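Local coordinates for putative uncharacterized protein (Paracoccus denitrificans, PDB 3DML) that probably reduces or exchanges disulfides as a periplasmic thioredoxin-like thiol-disulfide oxidoreductase serving chemotrophic sulfur oxidation, at residues R35-A38 and E39-Q43. Sequence-based numbering, arbitrary orientation.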
ATOM      1  N   ARG A  35      -1.939  -6.103 -12.025  1.00 12.53           N
ATOM      2  CA  ARG A  35      -2.944  -5.121 -12.450  1.00 12.93           C
ATOM      3  C   ARG A  35      -2.737  -3.752 -11.838  1.00 12.38           C
ATOM      4  O   ARG A  35      -2.828  -2.747 -12.527  1.00 12.51           O
ATOM      5  CB  ARG A  35      -4.359  -5.573 -12.135  1.00 13.23           C
ATOM      6  CG  ARG A  35      -4.856  -6.670 -13.040  1.00 15.15           C
ATOM      7  CD  ARG A  35      -6.372  -6.810 -12.809  1.00 16.59           C
ATOM      8  NE  ARG A  35      -6.901  -8.010 -13.440  1.00 21.44           N
ATOM      9  CZ  ARG A  35      -8.157  -8.413 -13.304  1.00 22.22           C
ATOM     10  NH1 ARG A  35      -9.001  -7.707 -12.563  1.00 22.91           N
ATOM     11  NH2 ARG A  35      -8.561  -9.516 -13.907  1.00 23.18           N
ATOM     12  N   TRP A  36      -2.422  -3.707 -10.551  1.00 12.88           N
ATOM     13  CA  TRP A  36      -2.191  -2.425  -9.883  1.00 12.97           C
ATOM     14  C   TRP A  36      -0.941  -1.759 -10.468  1.00 13.64           C
ATOM     15  O   TRP A  36      -0.930  -0.534 -10.694  1.00 12.73           O
ATOM     16  CB  TRP A  36      -1.982  -2.629  -8.384  1.00 12.39           C
ATOM     17  CG  TRP A  36      -1.944  -1.327  -7.607  1.00 11.58           C
ATOM     18  CD1 TRP A  36      -3.004  -0.659  -7.090  1.00 11.95           C
ATOM     19  CD2 TRP A  36      -0.787  -0.558  -7.281  1.00 13.53           C
ATOM     20  NE1 TRP A  36      -2.587   0.475  -6.437  1.00 12.67           N
ATOM     21  CE2 TRP A  36      -1.221   0.555  -6.531  1.00 12.82           C
ATOM     22  CE3 TRP A  36       0.582  -0.714  -7.530  1.00 13.99           C
ATOM     23  CZ2 TRP A  36      -0.336   1.522  -6.032  1.00 14.28           C
ATOM     24  CZ3 TRP A  36       1.475   0.263  -7.023  1.00 14.52           C
ATOM     25  CH2 TRP A  36       0.996   1.367  -6.300  1.00 13.45           C
ATOM     26  N   ASP A  37       0.105  -2.567 -10.672  1.00 14.44           N
ATOM     27  CA  ASP A  37       1.367  -2.087 -11.289  1.00 17.22           C
ATOM     28  C   ASP A  37       1.142  -1.477 -12.675  1.00 17.38           C
ATOM     29  O   ASP A  37       1.780  -0.498 -13.023  1.00 18.68           O
ATOM     30  CB  ASP A  37       2.429  -3.198 -11.390  1.00 17.68           C
ATOM     31  CG  ASP A  37       2.991  -3.622 -10.039  1.00 19.97           C
ATOM     32  OD1 ASP A  37       2.917  -2.873  -9.039  1.00 21.35           O
ATOM     33  OD2 ASP A  37       3.517  -4.748  -9.974  1.00 26.59           O
ATOM     34  N   ALA A  38       0.236  -2.046 -13.461  1.00 17.60           N
ATOM     35  CA  ALA A  38      -0.087  -1.514 -14.782  1.00 17.96           C
ATOM     36  C   ALA A  38      -1.025  -0.312 -14.723  1.00 18.86           C
ATOM     37  O   ALA A  38      -0.922   0.595 -15.552  1.00 19.24           O
ATOM     38  CB  ALA A  38      -0.712  -2.594 -15.653  1.00 17.82           C
ATOM     39  N   GLU A  39      -1.958  -0.313 -13.773  1.00 17.51           N
ATOM     40  CA  GLU A  39      -3.057   0.642 -13.797  1.00 17.77           C
ATOM     41  C   GLU A  39      -2.824   1.856 -12.922  1.00 17.45           C
ATOM     42  O   GLU A  39      -3.052   2.996 -13.360  1.00 18.85           O
ATOM     43  CB  GLU A  39      -4.371  -0.026 -13.386  1.00 17.56           C
ATOM     44  CG  GLU A  39      -4.846  -1.005 -14.425  1.00 20.93           C
ATOM     45  CD  GLU A  39      -5.969  -1.916 -13.978  1.00 24.45           C
ATOM     46  OE1 GLU A  39      -6.646  -1.663 -12.938  1.00 24.73           O
ATOM     47  OE2 GLU A  39      -6.183  -2.905 -14.716  1.00 26.63           O
ATOM     48  N   ILE A  40      -2.414   1.619 -11.678  1.00 15.17           N
ATOM     49  CA  ILE A  40      -2.251   2.701 -10.716  1.00 13.27           C
ATOM     50  C   ILE A  40      -0.788   3.171 -10.637  1.00 13.45           C
ATOM     51  O   ILE A  40      -0.520   4.384 -10.631  1.00 12.72           O
ATOM     52  CB  ILE A  40      -2.727   2.290  -9.296  1.00 13.16           C
ATOM     53  CG1 ILE A  40      -4.243   1.978  -9.250  1.00 12.91           C
ATOM     54  CG2 ILE A  40      -2.330   3.343  -8.257  1.00 11.32           C
ATOM     55  CD1 ILE A  40      -5.114   3.151  -9.577  1.00 11.67           C
ATOM     56  N   ALA A  41       0.149   2.228 -10.550  1.00 12.50           N
ATOM     57  CA  ALA A  41       1.565   2.566 -10.298  1.00 13.21           C
ATOM     58  C   ALA A  41       2.127   3.715 -11.178  1.00 13.72           C
ATOM     59  O   ALA A  41       2.773   4.605 -10.663  1.00 13.80           O
ATOM     60  CB  ALA A  41       2.468   1.323 -10.400  1.00 12.62           C
ATOM     61  N   PRO A  42       1.884   3.684 -12.503  1.00 15.15           N
ATOM     62  CA  PRO A  42       2.422   4.780 -13.334  1.00 16.06           C
ATOM     63  C   PRO A  42       1.884   6.176 -12.929  1.00 15.86           C
ATOM     64  O   PRO A  42       2.649   7.154 -12.917  1.00 16.22           O
ATOM     65  CB  PRO A  42       1.967   4.408 -14.754  1.00 16.89           C
ATOM     66  CG  PRO A  42       1.613   2.915 -14.699  1.00 17.49           C
ATOM     67  CD  PRO A  42       1.110   2.702 -13.292  1.00 15.30           C
ATOM     68  N   GLN A  43       0.597   6.282 -12.579  1.00 14.75           N
ATOM     69  CA  GLN A  43       0.005   7.570 -12.185  1.00 15.08           C
ATOM     70  C   GLN A  43       0.392   7.954 -10.770  1.00 13.93           C
ATOM     71  O   GLN A  43       0.472   9.130 -10.434  1.00 13.70           O
ATOM     72  CB  GLN A  43      -1.537   7.484 -12.188  1.00 16.32           C
ATOM     73  CG  GLN A  43      -2.112   6.809 -13.385  1.00 19.07           C
ATOM     74  CD  GLN A  43      -3.619   6.665 -13.280  1.00 21.21           C
ATOM     75  OE1 GLN A  43      -4.140   5.604 -12.869  1.00 20.17           O
ATOM     76  NE2 GLN A  43      -4.334   7.728 -13.648  1.00 17.88           N
TER
HETATM   77  O   HOH W   1      -2.083   3.720 -15.863  1.00 36.97           O
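Ile40 lies over one face of the Trp36 indole in a CH-pi contact, its CB 3.6 Å from the centroid of the five-membered ring and 18° off the normal. Its methyl CG2, on the same side, sits past the NE1-CE2 bond, 3.5 Å from CE2; a beta-branched chain suits the place because it spreads carbon over a flat ring. Farther along, the small Ala41 sets CB 3.7 Å from Trp36 CZ3. The ring can lie beneath both because Trp36 holds CG anti to its own N (chi1 -171°). On the backbone, Trp36 O is gripped by two amides, Ile40 N at 2.8 Å and Ala41 N at 3.0 Å, the latter nearly straight at 169°. Pro42, lacking an N-H, sets CD 3.3 Å from Asp37 O.

Tyr95 and Phe101 meet the indole edge-to-face, Phe80 at about 45°, and Met24 and Val55 bring in the central sheet. Were Trp36 an alanine, Ile40 and Ala41 would probably lose the ring they rest on, and a gap would open toward Met24 and Val55. Asp37 suits the helix flank because its OD1 makes a salt bridge with Arg57, and Glu39 is long enough for its OE1 to be hydrogen-bonded with Tyr95 OH. The contact thus spans the last turn of helix 31-39, which begins at the CxxC of Cys30 and Cys33 as in thioredoxins, and the start of the loop after it, and joins that helix end to the sheet through Trp36.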